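Long-range contacts in xyloglucanase (Paenibacillus pabuli, PDB 2JEP), which hydrolyses the beta-1,4-glucan backbone of xyloglucan, a plant cell-wall polysaccharide, as a family 5 glycoside hydrolase: residues I38-M42 with L124-I128; G45-G49 with L74-V78; V116-Y120 with Y171-L175. One frame throughout, in Å; residues are numbered along the deposited sequence. Where two conformers were deposited one is given.

Contact 1: I38-M42 with L124-I128; sequences IVSEM and LYVII
The apolar centre is the ring of Y125, with M42 over one of its faces. M42 CG lies 3.7 Å from Y125 CG and 3.8 Å from the ring centroid, 16° off the normal: a CH-pi contact. M42 SD is 4.9 Å from the same centroid in an oblique Met-aromatic contact. M42 has rotamer m, t, p, which carries its CE away from the ring to I127 CD1 at 4.1 Å. I38 (t, t) brings CD1 to 3.8 Å from Y125 CE2.

I38-M42 lies on helix 35-42 and is helical, with M42 N bonded to I38 O at 2.9 Å. Residues 125-128 form an extended barrel strand. The segment axes approach to 10.4 Å and run almost at right angles, at 100°. The nearest CA atoms are those of M42 and Y125, 6.2 Å apart. Y125 points toward the helix with chi1 m and chi2 84°.

At the polar edge Y125 OH donates to E41 OE1, 2.5 Å away and near the ring plane. E41 has chi1 m and chi2 t, and its OE2 bonds Q37 of the same helix.

The helix precedes the first strand of a TIM barrel and packs across the N-terminal end of the third. The Y125 ring is buried among apolar groups. E41 satisfies its hydroxyl through a short hydrogen bond, so this polar atom can sit at the edge of a buried site.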
ATOM      1  N   ILE A  38      14.040  -1.775 -10.570  1.00 14.45           N
ATOM      2  CA  ILE A  38      13.212  -2.338  -9.480  1.00 13.63           C
ATOM      3  C   ILE A  38      11.736  -2.370  -9.908  1.00 12.43           C
ATOM      4  O   ILE A  38      11.023  -3.333  -9.654  1.00 11.54           O
ATOM      5  CB  ILE A  38      13.418  -1.616  -8.143  1.00 14.01           C
ATOM      6  CG1 ILE A  38      12.687  -2.410  -7.031  1.00 16.23           C
ATOM      7  CG2 ILE A  38      12.954  -0.159  -8.218  1.00 14.89           C
ATOM      8  CD1 ILE A  38      13.262  -2.334  -5.654  1.00 20.29           C
ATOM      9  N   VAL A  39      11.277  -1.327 -10.587  1.00 11.79           N
ATOM     10  CA  VAL A  39       9.898  -1.293 -11.048  1.00 12.05           C
ATOM     11  C   VAL A  39       9.609  -2.470 -11.976  1.00 12.85           C
ATOM     12  O   VAL A  39       8.594  -3.169 -11.829  1.00 12.48           O
ATOM     13  CB  VAL A  39       9.572   0.056 -11.709  1.00 12.81           C
ATOM     14  CG1 VAL A  39       8.253  -0.015 -12.450  1.00 13.61           C
ATOM     15  CG2 VAL A  39       9.586   1.178 -10.656  1.00 14.90           C
ATOM     16  N   SER A  40      10.502  -2.712 -12.934  1.00 13.60           N
ATOM     17  CA  SER A  40      10.365  -3.852 -13.812  1.00 14.60           C
ATOM     18  C   SER A  40      10.254  -5.181 -13.054  1.00 13.88           C
ATOM     19  O   SER A  40       9.368  -6.004 -13.340  1.00 14.58           O
ATOM     20  CB  SER A  40      11.544  -3.877 -14.787  0.50 14.85           C
ATOM     21  OG  SER A  40      11.592  -2.648 -15.490  0.50 17.85           O
ATOM     22  N   GLU A  41      11.153  -5.384 -12.095  1.00 12.55           N
ATOM     23  CA  GLU A  41      11.194  -6.628 -11.356  1.00 12.82           C
ATOM     24  C   GLU A  41       9.968  -6.830 -10.472  1.00 11.74           C
ATOM     25  O   GLU A  41       9.569  -7.959 -10.234  1.00 12.40           O
ATOM     26  CB  GLU A  41      12.467  -6.735 -10.542  1.00 13.87           C
ATOM     27  CG  GLU A  41      13.716  -6.828 -11.399  1.00 16.54           C
ATOM     28  CD  GLU A  41      14.963  -7.103 -10.598  1.00 20.85           C
ATOM     29  OE1 GLU A  41      14.867  -7.312  -9.370  1.00 23.23           O
ATOM     30  OE2 GLU A  41      16.063  -7.117 -11.199  1.00 23.84           O
ATOM     31  N   MET A  42       9.399  -5.741  -9.972  1.00 10.62           N
ATOM     32  CA  MET A  42       8.237  -5.837  -9.077  1.00 10.01           C
ATOM     33  C   MET A  42       6.947  -6.240  -9.801  1.00  9.22           C
ATOM     34  O   MET A  42       5.999  -6.699  -9.166  1.00  9.70           O
ATOM     35  CB  MET A  42       8.035  -4.509  -8.335  1.00  9.50           C
ATOM     36  CG  MET A  42       9.096  -4.313  -7.246  1.00  9.55           C
ATOM     37  SD  MET A  42       8.886  -2.777  -6.329  1.00 10.44           S
ATOM     38  CE  MET A  42       7.471  -3.189  -5.285  1.00 12.27           C
ATOM     39  N   LEU A 124       9.502 -13.486  -4.228  1.00  9.62           N
ATOM     40  CA  LEU A 124       8.668 -12.310  -4.486  1.00  8.90           C
ATOM     41  C   LEU A 124       9.248 -11.077  -3.805  1.00  8.71           C
ATOM     42  O   LEU A 124       9.956 -11.192  -2.814  1.00  9.47           O
ATOM     43  CB  LEU A 124       7.264 -12.574  -3.942  1.00  9.20           C
ATOM     44  CG  LEU A 124       6.547 -13.755  -4.597  1.00  8.40           C
ATOM     45  CD1 LEU A 124       5.304 -14.121  -3.813  1.00 10.10           C
ATOM     46  CD2 LEU A 124       6.183 -13.478  -6.063  1.00 12.81           C
ATOM     47  N   TYR A 125       8.922  -9.900  -4.331  1.00  8.16           N
ATOM     48  CA  TYR A 125       9.117  -8.662  -3.604  1.00  8.36           C
ATOM     49  C   TYR A 125       8.030  -8.592  -2.529  1.00  7.98           C
ATOM     50  O   TYR A 125       6.903  -9.071  -2.736  1.00  8.46           O
ATOM     51  CB  TYR A 125       9.003  -7.459  -4.541  1.00  8.90           C
ATOM     52  CG  TYR A 125      10.288  -7.183  -5.281  1.00  9.43           C
ATOM     53  CD1 TYR A 125      10.609  -7.861  -6.456  1.00 10.82           C
ATOM     54  CD2 TYR A 125      11.196  -6.263  -4.798  1.00  9.76           C
ATOM     55  CE1 TYR A 125      11.821  -7.633  -7.103  1.00 12.73           C
ATOM     56  CE2 TYR A 125      12.384  -6.020  -5.447  1.00 12.37           C
ATOM     57  CZ  TYR A 125      12.692  -6.697  -6.585  1.00 11.86           C
ATOM     58  OH  TYR A 125      13.907  -6.419  -7.222  1.00 15.41           O
ATOM     59  N   VAL A 126       8.377  -7.989  -1.405  1.00  7.38           N
ATOM     60  CA  VAL A 126       7.494  -7.920  -0.257  1.00  7.70           C
ATOM     61  C   VAL A 126       7.574  -6.526   0.328  1.00  7.09           C
ATOM     62  O   VAL A 126       8.684  -5.997   0.492  1.00  8.13           O
ATOM     63  CB  VAL A 126       7.908  -8.932   0.829  1.00  7.32           C
ATOM     64  CG1 VAL A 126       6.906  -8.913   1.994  1.00  9.48           C
ATOM     65  CG2 VAL A 126       8.045 -10.337   0.249  1.00 10.08           C
ATOM     66  N   ILE A 127       6.409  -5.940   0.635  1.00  6.89           N
ATOM     67  CA  ILE A 127       6.347  -4.650   1.304  1.00  7.05           C
ATOM     68  C   ILE A 127       5.654  -4.863   2.653  1.00  6.85           C
ATOM     69  O   ILE A 127       4.582  -5.472   2.687  1.00  7.62           O
ATOM     70  CB  ILE A 127       5.519  -3.633   0.487  1.00  7.16           C
ATOM     71  CG1 ILE A 127       6.104  -3.428  -0.919  1.00  7.86           C
ATOM     72  CG2 ILE A 127       5.366  -2.302   1.262  1.00  8.47           C
ATOM     73  CD1 ILE A 127       5.158  -2.719  -1.887  1.00  9.06           C
ATOM     74  N   ILE A 128       6.251  -4.378   3.743  1.00  6.55           N
ATOM     75  CA  ILE A 128       5.600  -4.366   5.060  1.00  7.46           C
ATOM     76  C   ILE A 128       5.497  -2.922   5.536  1.00  6.75           C
ATOM     77  O   ILE A 128       6.381  -2.108   5.277  1.00  7.57           O
ATOM     78  CB  ILE A 128       6.305  -5.230   6.120  1.00  7.42           C
ATOM     79  CG1 ILE A 128       7.754  -4.808   6.347  1.00  8.09           C
ATOM     80  CG2 ILE A 128       6.169  -6.680   5.735  1.00  8.58           C
ATOM     81  CD1 ILE A 128       8.450  -5.605   7.455  1.00  9.59           C
TER

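Contact 2: G45-G49 with L74-V78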
ATOM      1  N   GLY A  45       1.651  -6.105  -8.366  1.00  7.54           N
ATOM      2  CA  GLY A  45       1.559  -6.509  -6.978  1.00  7.24           C
ATOM      3  C   GLY A  45       0.164  -6.848  -6.502  1.00  6.55           C
ATOM      4  O   GLY A  45      -0.826  -6.541  -7.153  1.00  7.03           O
ATOM      5  N   TRP A  46       0.121  -7.487  -5.342  1.00  6.56           N
ATOM      6  CA  TRP A  46      -1.124  -7.925  -4.736  1.00  6.39           C
ATOM      7  C   TRP A  46      -1.035  -7.701  -3.235  1.00  6.50           C
ATOM      8  O   TRP A  46      -0.044  -8.059  -2.603  1.00  6.72           O
ATOM      9  CB  TRP A  46      -1.353  -9.381  -5.085  1.00  7.03           C
ATOM     10  CG  TRP A  46      -2.602 -10.035  -4.578  1.00  6.77           C
ATOM     11  CD1 TRP A  46      -3.787 -10.126  -5.218  1.00  7.33           C
ATOM     12  CD2 TRP A  46      -2.752 -10.755  -3.336  1.00  6.75           C
ATOM     13  NE1 TRP A  46      -4.688 -10.875  -4.452  1.00  7.49           N
ATOM     14  CE2 TRP A  46      -4.059 -11.274  -3.299  1.00  6.97           C
ATOM     15  CE3 TRP A  46      -1.888 -11.037  -2.267  1.00  6.70           C
ATOM     16  CZ2 TRP A  46      -4.521 -12.057  -2.237  1.00  6.90           C
ATOM     17  CZ3 TRP A  46      -2.348 -11.810  -1.222  1.00  7.71           C
ATOM     18  CH2 TRP A  46      -3.652 -12.303  -1.212  1.00  7.58           C
ATOM     19  N   ASN A  47      -2.075  -7.101  -2.652  1.00  6.28           N
ATOM     20  CA  ASN A  47      -2.141  -6.889  -1.213  1.00  6.29           C
ATOM     21  C   ASN A  47      -2.769  -8.068  -0.508  1.00  6.12           C
ATOM     22  O   ASN A  47      -3.855  -8.528  -0.883  1.00  6.44           O
ATOM     23  CB  ASN A  47      -3.048  -5.702  -0.876  1.00  5.63           C
ATOM     24  CG  ASN A  47      -2.388  -4.358  -1.010  1.00  6.37           C
ATOM     25  OD1 ASN A  47      -1.773  -3.859  -0.044  1.00  6.79           O
ATOM     26  ND2 ASN A  47      -2.539  -3.743  -2.186  1.00  6.40           N
ATOM     27  N   LEU A  48      -2.117  -8.484   0.558  1.00  6.30           N
ATOM     28  CA  LEU A  48      -2.644  -9.466   1.485  1.00  6.79           C
ATOM     29  C   LEU A  48      -3.572  -8.742   2.471  1.00  6.91           C
ATOM     30  O   LEU A  48      -3.278  -8.571   3.656  1.00  7.36           O
ATOM     31  CB  LEU A  48      -1.465 -10.177   2.174  1.00  7.18           C
ATOM     32  CG  LEU A  48      -1.773 -11.295   3.182  1.00  7.49           C
ATOM     33  CD1 LEU A  48      -2.468 -12.489   2.522  1.00  8.11           C
ATOM     34  CD2 LEU A  48      -0.466 -11.749   3.865  1.00  8.66           C
ATOM     35  N   GLY A  49      -4.688  -8.259   1.938  1.00  6.78           N
ATOM     36  CA  GLY A  49      -5.530  -7.356   2.678  1.00  5.95           C
ATOM     37  C   GLY A  49      -6.408  -8.055   3.705  1.00  6.83           C
ATOM     38  O   GLY A  49      -6.778  -9.233   3.550  1.00  6.97           O
ATOM     39  N   LEU A  74      -1.547 -19.864   0.063  1.00  8.39           N
ATOM     40  CA  LEU A  74      -2.195 -18.683  -0.517  1.00  8.57           C
ATOM     41  C   LEU A  74      -1.191 -17.872  -1.319  1.00  8.25           C
ATOM     42  O   LEU A  74      -1.455 -17.453  -2.448  1.00  8.95           O
ATOM     43  CB  LEU A  74      -2.858 -17.824   0.570  1.00  8.68           C
ATOM     44  CG  LEU A  74      -3.513 -16.536   0.082  1.00  8.97           C
ATOM     45  CD1 LEU A  74      -4.596 -16.779  -0.995  1.00 10.64           C
ATOM     46  CD2 LEU A  74      -4.063 -15.736   1.268  1.00  9.80           C
ATOM     47  N   ILE A  75      -0.028 -17.646  -0.734  1.00  8.36           N
ATOM     48  CA  ILE A  75       0.985 -16.846  -1.403  1.00  8.99           C
ATOM     49  C   ILE A  75       1.492 -17.549  -2.665  1.00  8.84           C
ATOM     50  O   ILE A  75       1.704 -16.906  -3.700  1.00  8.83           O
ATOM     51  CB  ILE A  75       2.140 -16.519  -0.441  1.00  9.14           C
ATOM     52  CG1 ILE A  75       1.634 -15.765   0.814  1.00 10.82           C
ATOM     53  CG2 ILE A  75       3.214 -15.701  -1.152  1.00 10.95           C
ATOM     54  CD1 ILE A  75       0.693 -14.555   0.529  1.00 13.94           C
ATOM     55  N   LYS A  76       1.596 -18.877  -2.620  1.00  8.81           N
ATOM     56  CA  LYS A  76       1.976 -19.628  -3.807  1.00  9.33           C
ATOM     57  C   LYS A  76       0.937 -19.494  -4.909  1.00  9.07           C
ATOM     58  O   LYS A  76       1.299 -19.414  -6.094  1.00  9.47           O
ATOM     59  CB  LYS A  76       2.246 -21.089  -3.461  1.00 10.71           C
ATOM     60  CG  LYS A  76       3.534 -21.284  -2.701  1.00 15.29           C
ATOM     61  CD  LYS A  76       3.787 -22.756  -2.403  1.00 20.46           C
ATOM     62  CE  LYS A  76       5.152 -22.974  -1.749  1.00 25.19           C
ATOM     63  NZ  LYS A  76       5.230 -24.258  -0.988  1.00 29.04           N
ATOM     64  N   LYS A  77      -0.334 -19.463  -4.541  1.00  9.02           N
ATOM     65  CA  LYS A  77      -1.416 -19.306  -5.523  1.00  9.62           C
ATOM     66  C   LYS A  77      -1.367 -17.932  -6.185  1.00  9.12           C
ATOM     67  O   LYS A  77      -1.536 -17.800  -7.410  1.00  9.74           O
ATOM     68  CB  LYS A  77      -2.758 -19.535  -4.830  1.00 10.35           C
ATOM     69  CG  LYS A  77      -3.955 -19.656  -5.734  1.00 11.85           C
ATOM     70  CD  LYS A  77      -3.975 -20.996  -6.459  1.00 15.82           C
ATOM     71  CE  LYS A  77      -5.127 -21.047  -7.449  1.00 18.09           C
ATOM     72  NZ  LYS A  77      -5.151 -22.340  -8.184  1.00 21.22           N
ATOM     73  N   VAL A  78      -1.112 -16.902  -5.380  1.00  8.32           N
ATOM     74  CA  VAL A  78      -1.002 -15.540  -5.903  1.00  8.22           C
ATOM     75  C   VAL A  78       0.202 -15.454  -6.866  1.00  8.01           C
ATOM     76  O   VAL A  78       0.110 -14.857  -7.963  1.00  8.67           O
ATOM     77  CB  VAL A  78      -0.915 -14.534  -4.733  1.00  7.65           C
ATOM     78  CG1 VAL A  78      -0.560 -13.153  -5.223  1.00  8.74           C
ATOM     79  CG2 VAL A  78      -2.228 -14.508  -3.962  1.00  8.47           C
TER
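W46 dominates the strand side of this contact. Its chi1 is t and its chi2 is 92°, so the indole reaches out from strand 45-48 and turns a face to helix 72-80. V78, also t, sets CG2 on that face. V78 CG2 is 3.6 Å from the centroid of the six-membered ring of W46 and 2° off its normal, a nearly ideal CH-pi contact. The other methyl, V78 CG1, lies 3.8 Å from W46 CD2.

L74 and I75 are one helical turn earlier. L74 (t, p) points toward the strand. Its CD2 touches both W46 CH2, at 4.3 Å, and L48 CD1, at 3.8 Å. I75 starts sideways, but its m, m rotamer brings CD1 to 4.3 Å from L48 CD1 and 4.5 Å from W46 CZ3. L48 has the t, p rotamer of L74 but, like I75, begins sideways. L48 is the centre of an inverse gamma turn.

No hydrogen bond joins the segments. The indole nitrogen, W46 NE1, instead bonds the carboxylate of D362, and the rings of F83 and F374 also meet W46. The strand and helix axes are 10.8 Å apart, at 158°. W46 pairs with V78 and L48 with I75 in the nearly antiparallel register.

Strand 45-48, helix 72-80 and strand 85-88 make the first beta-alpha-beta unit of the barrel. This is the apolar strand-helix packing typical of a TIM barrel, here the (beta/alpha)8 fold of family 5 glycoside hydrolases.

Contact 3: V116-Y120 with Y171-L175; sequences VDYAY and YNDRL
The ring of Y120 is a flat wedge filling a slot between Y171 and R174. Y120 has chi1 t and chi2 87°. On one face the edge of Y171 meets it, with centroids 4.7 Å apart, planes at 59° and Y171 CD2 3.6 Å from Y120 CE1. On the opposite face lies the guanidinium of R174 (m, t, m), a cation-pi contact with R174 CZ 4.3 Å from the centroid of the Y120 ring. V116 CG1 fills the hollow beside Y171 CE2 (3.9 Å) and L175 CD1 (4.2 Å).

V116-Y120, the end of helix 106-120, meets the loop entering the fourth TIM-barrel strand. N172-L175 is a type I turn, and N172 OD1 accepts from R174 N at 2.9 Å, an Asx turn. The CA atoms of Y120 and R174 are nearest, 7.2 Å apart.

N172 N donates to Y120 OH at 2.9 Å, and Y171 OH (chi1 m) to D117 OD1 at 2.5 Å. R174 NH1 donates to Y120 O at 2.9 Å, so one arginine engages both the ring and the backbone carbonyl of Y120.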
ATOM      1  N   VAL A 116       5.980 -12.803   6.083  1.00  7.83           N
ATOM      2  CA  VAL A 116       6.953 -12.251   5.140  1.00  7.46           C
ATOM      3  C   VAL A 116       7.684 -13.389   4.435  1.00  8.24           C
ATOM      4  O   VAL A 116       7.847 -13.374   3.214  1.00  8.74           O
ATOM      5  CB  VAL A 116       7.933 -11.315   5.846  1.00  7.93           C
ATOM      6  CG1 VAL A 116       9.191 -11.067   4.963  1.00  8.81           C
ATOM      7  CG2 VAL A 116       7.247 -10.018   6.219  1.00  8.39           C
ATOM      8  N   ASP A 117       8.152 -14.373   5.207  1.00  8.36           N
ATOM      9  CA  ASP A 117       8.898 -15.463   4.608  1.00  8.77           C
ATOM     10  C   ASP A 117       8.086 -16.272   3.593  1.00  8.93           C
ATOM     11  O   ASP A 117       8.639 -16.787   2.620  1.00  9.11           O
ATOM     12  CB  ASP A 117       9.429 -16.397   5.691  1.00  9.42           C
ATOM     13  CG  ASP A 117      10.589 -15.829   6.472  1.00 11.23           C
ATOM     14  OD1 ASP A 117      11.190 -14.836   6.013  1.00 13.56           O
ATOM     15  OD2 ASP A 117      10.920 -16.471   7.515  1.00 15.67           O
ATOM     16  N   TYR A 118       6.770 -16.397   3.788  1.00  8.89           N
ATOM     17  CA  TYR A 118       5.960 -17.105   2.795  1.00  8.93           C
ATOM     18  C   TYR A 118       6.145 -16.512   1.411  1.00  9.04           C
ATOM     19  O   TYR A 118       6.144 -17.228   0.436  1.00 11.63           O
ATOM     20  CB  TYR A 118       4.463 -17.060   3.117  1.00  8.93           C
ATOM     21  CG  TYR A 118       4.004 -17.694   4.416  1.00  7.87           C
ATOM     22  CD1 TYR A 118       4.794 -18.564   5.121  1.00  8.56           C
ATOM     23  CD2 TYR A 118       2.756 -17.389   4.941  1.00  8.55           C
ATOM     24  CE1 TYR A 118       4.355 -19.114   6.333  1.00  8.81           C
ATOM     25  CE2 TYR A 118       2.316 -17.949   6.112  1.00  8.35           C
ATOM     26  CZ  TYR A 118       3.122 -18.793   6.821  1.00  8.15           C
ATOM     27  OH  TYR A 118       2.654 -19.309   8.009  1.00  8.95           O
ATOM     28  N   ALA A 119       6.254 -15.189   1.340  1.00  7.86           N
ATOM     29  CA  ALA A 119       6.452 -14.472   0.065  1.00  8.55           C
ATOM     30  C   ALA A 119       7.926 -14.363  -0.300  1.00  8.16           C
ATOM     31  O   ALA A 119       8.325 -14.641  -1.442  1.00  8.73           O
ATOM     32  CB  ALA A 119       5.823 -13.071   0.128  1.00  8.52           C
ATOM     33  N   TYR A 120       8.756 -13.984   0.669  1.00  8.30           N
ATOM     34  CA  TYR A 120      10.180 -13.783   0.396  1.00  8.71           C
ATOM     35  C   TYR A 120      10.861 -15.074  -0.061  1.00  9.73           C
ATOM     36  O   TYR A 120      11.699 -15.056  -0.972  1.00 10.20           O
ATOM     37  CB  TYR A 120      10.841 -13.213   1.642  1.00  8.82           C
ATOM     38  CG  TYR A 120      12.311 -12.886   1.550  1.00  9.41           C
ATOM     39  CD1 TYR A 120      12.736 -11.662   1.098  1.00  8.90           C
ATOM     40  CD2 TYR A 120      13.271 -13.807   1.952  1.00 10.30           C
ATOM     41  CE1 TYR A 120      14.090 -11.352   1.052  1.00  9.48           C
ATOM     42  CE2 TYR A 120      14.617 -13.521   1.884  1.00 11.06           C
ATOM     43  CZ  TYR A 120      15.025 -12.287   1.459  1.00  9.97           C
ATOM     44  OH  TYR A 120      16.367 -11.938   1.406  1.00 11.89           O
ATOM     45  N   TYR A 171      17.430  -9.348   5.506  1.00 11.11           N
ATOM     46  CA  TYR A 171      16.713  -9.581   4.258  1.00 10.33           C
ATOM     47  C   TYR A 171      17.249  -8.701   3.135  1.00  9.75           C
ATOM     48  O   TYR A 171      17.635  -7.555   3.361  1.00 10.17           O
ATOM     49  CB  TYR A 171      15.217  -9.295   4.449  1.00 10.23           C
ATOM     50  CG  TYR A 171      14.521 -10.367   5.243  1.00  9.93           C
ATOM     51  CD1 TYR A 171      14.816 -10.590   6.591  1.00 11.93           C
ATOM     52  CD2 TYR A 171      13.569 -11.194   4.653  1.00 10.82           C
ATOM     53  CE1 TYR A 171      14.195 -11.590   7.314  1.00 11.65           C
ATOM     54  CE2 TYR A 171      12.932 -12.193   5.385  1.00  9.75           C
ATOM     55  CZ  TYR A 171      13.253 -12.402   6.718  1.00 10.32           C
ATOM     56  OH  TYR A 171      12.673 -13.384   7.487  1.00 11.96           O
ATOM     57  N   ASN A 172      17.296  -9.245   1.920  1.00  9.79           N
ATOM     58  CA  ASN A 172      17.821  -8.521   0.772  1.00 10.30           C
ATOM     59  C   ASN A 172      16.834  -7.472   0.256  1.00 10.19           C
ATOM     60  O   ASN A 172      15.804  -7.198   0.908  1.00  9.54           O
ATOM     61  CB  ASN A 172      18.361  -9.486  -0.298  1.00 10.71           C
ATOM     62  CG  ASN A 172      17.294 -10.193  -1.091  1.00 10.71           C
ATOM     63  OD1 ASN A 172      16.132  -9.789  -1.106  1.00 10.49           O
ATOM     64  ND2 ASN A 172      17.701 -11.270  -1.798  1.00 14.73           N
ATOM     65  N   ASP A 173      17.148  -6.878  -0.892  1.00 10.23           N
ATOM     66  CA  ASP A 173      16.389  -5.759  -1.410  1.00 10.40           C
ATOM     67  C   ASP A 173      15.007  -6.144  -1.925  1.00  9.63           C
ATOM     68  O   ASP A 173      14.241  -5.250  -2.314  1.00 10.23           O
ATOM     69  CB  ASP A 173      17.131  -5.020  -2.517  1.00 11.02           C
ATOM     70  CG  ASP A 173      18.262  -4.141  -2.014  1.00 12.97           C
ATOM     71  OD1 ASP A 173      18.485  -4.010  -0.797  1.00 12.69           O
ATOM     72  OD2 ASP A 173      18.925  -3.543  -2.897  1.00 15.73           O
ATOM     73  N   ARG A 174      14.670  -7.431  -1.938  1.00  9.63           N
ATOM     74  CA  ARG A 174      13.292  -7.831  -2.222  0.50  9.40           C
ATOM     75  C   ARG A 174      12.333  -7.459  -1.091  1.00  9.09           C
ATOM     76  O   ARG A 174      11.132  -7.435  -1.314  1.00  9.59           O
ATOM     77  CB  ARG A 174      13.173  -9.306  -2.600  0.50 10.04           C
ATOM     78  CG  ARG A 174      13.574  -9.559  -4.064  0.50 10.16           C
ATOM     79  CD  ARG A 174      13.258 -10.977  -4.543  0.50  9.90           C
ATOM     80  NE  ARG A 174      14.054 -11.984  -3.833  0.50  9.84           N
ATOM     81  CZ  ARG A 174      13.629 -12.750  -2.828  0.50 10.83           C
ATOM     82  NH1 ARG A 174      12.400 -12.621  -2.353  0.50 10.31           N
ATOM     83  NH2 ARG A 174      14.457 -13.645  -2.263  0.50 11.48           N
ATOM     84  N   LEU A 175      12.844  -7.166   0.109  1.00  8.02           N
ATOM     85  CA  LEU A 175      12.001  -6.673   1.194  1.00  8.19           C
ATOM     86  C   LEU A 175      12.105  -5.146   1.277  1.00  7.51           C
ATOM     87  O   LEU A 175      13.191  -4.572   1.449  1.00  8.03           O
ATOM     88  CB  LEU A 175      12.390  -7.316   2.529  1.00  8.29           C
ATOM     89  CG  LEU A 175      11.546  -6.858   3.722  1.00  9.07           C
ATOM     90  CD1 LEU A 175      10.049  -7.186   3.563  1.00  8.89           C
ATOM     91  CD2 LEU A 175      12.094  -7.476   5.019  1.00  8.87           C
TER

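All three contacts belong to one TIM barrel. Centres are about 13 Å apart for contacts 1 and 2, about 9 Å for contacts 1 and 3, and about 13 Å for contacts 2 and 3. Contact 2 is nested along the chain within the loop closed by contact 1. Contacts 1 and 3 alternate, and contact 2 closes before contact 3 opens. Strand 125-128 directly follows helix 106-120. R174 of contact 3 meets segment L124-I128 through two probable hydrogen bonds, R174 O to V126 N and R174 NH1 to L124 O. I75 of contact 2 packs on L124 and A119. Thus the contacts tie helix 35-42 and the first two beta-alpha units to the third strand and the start of the fourth.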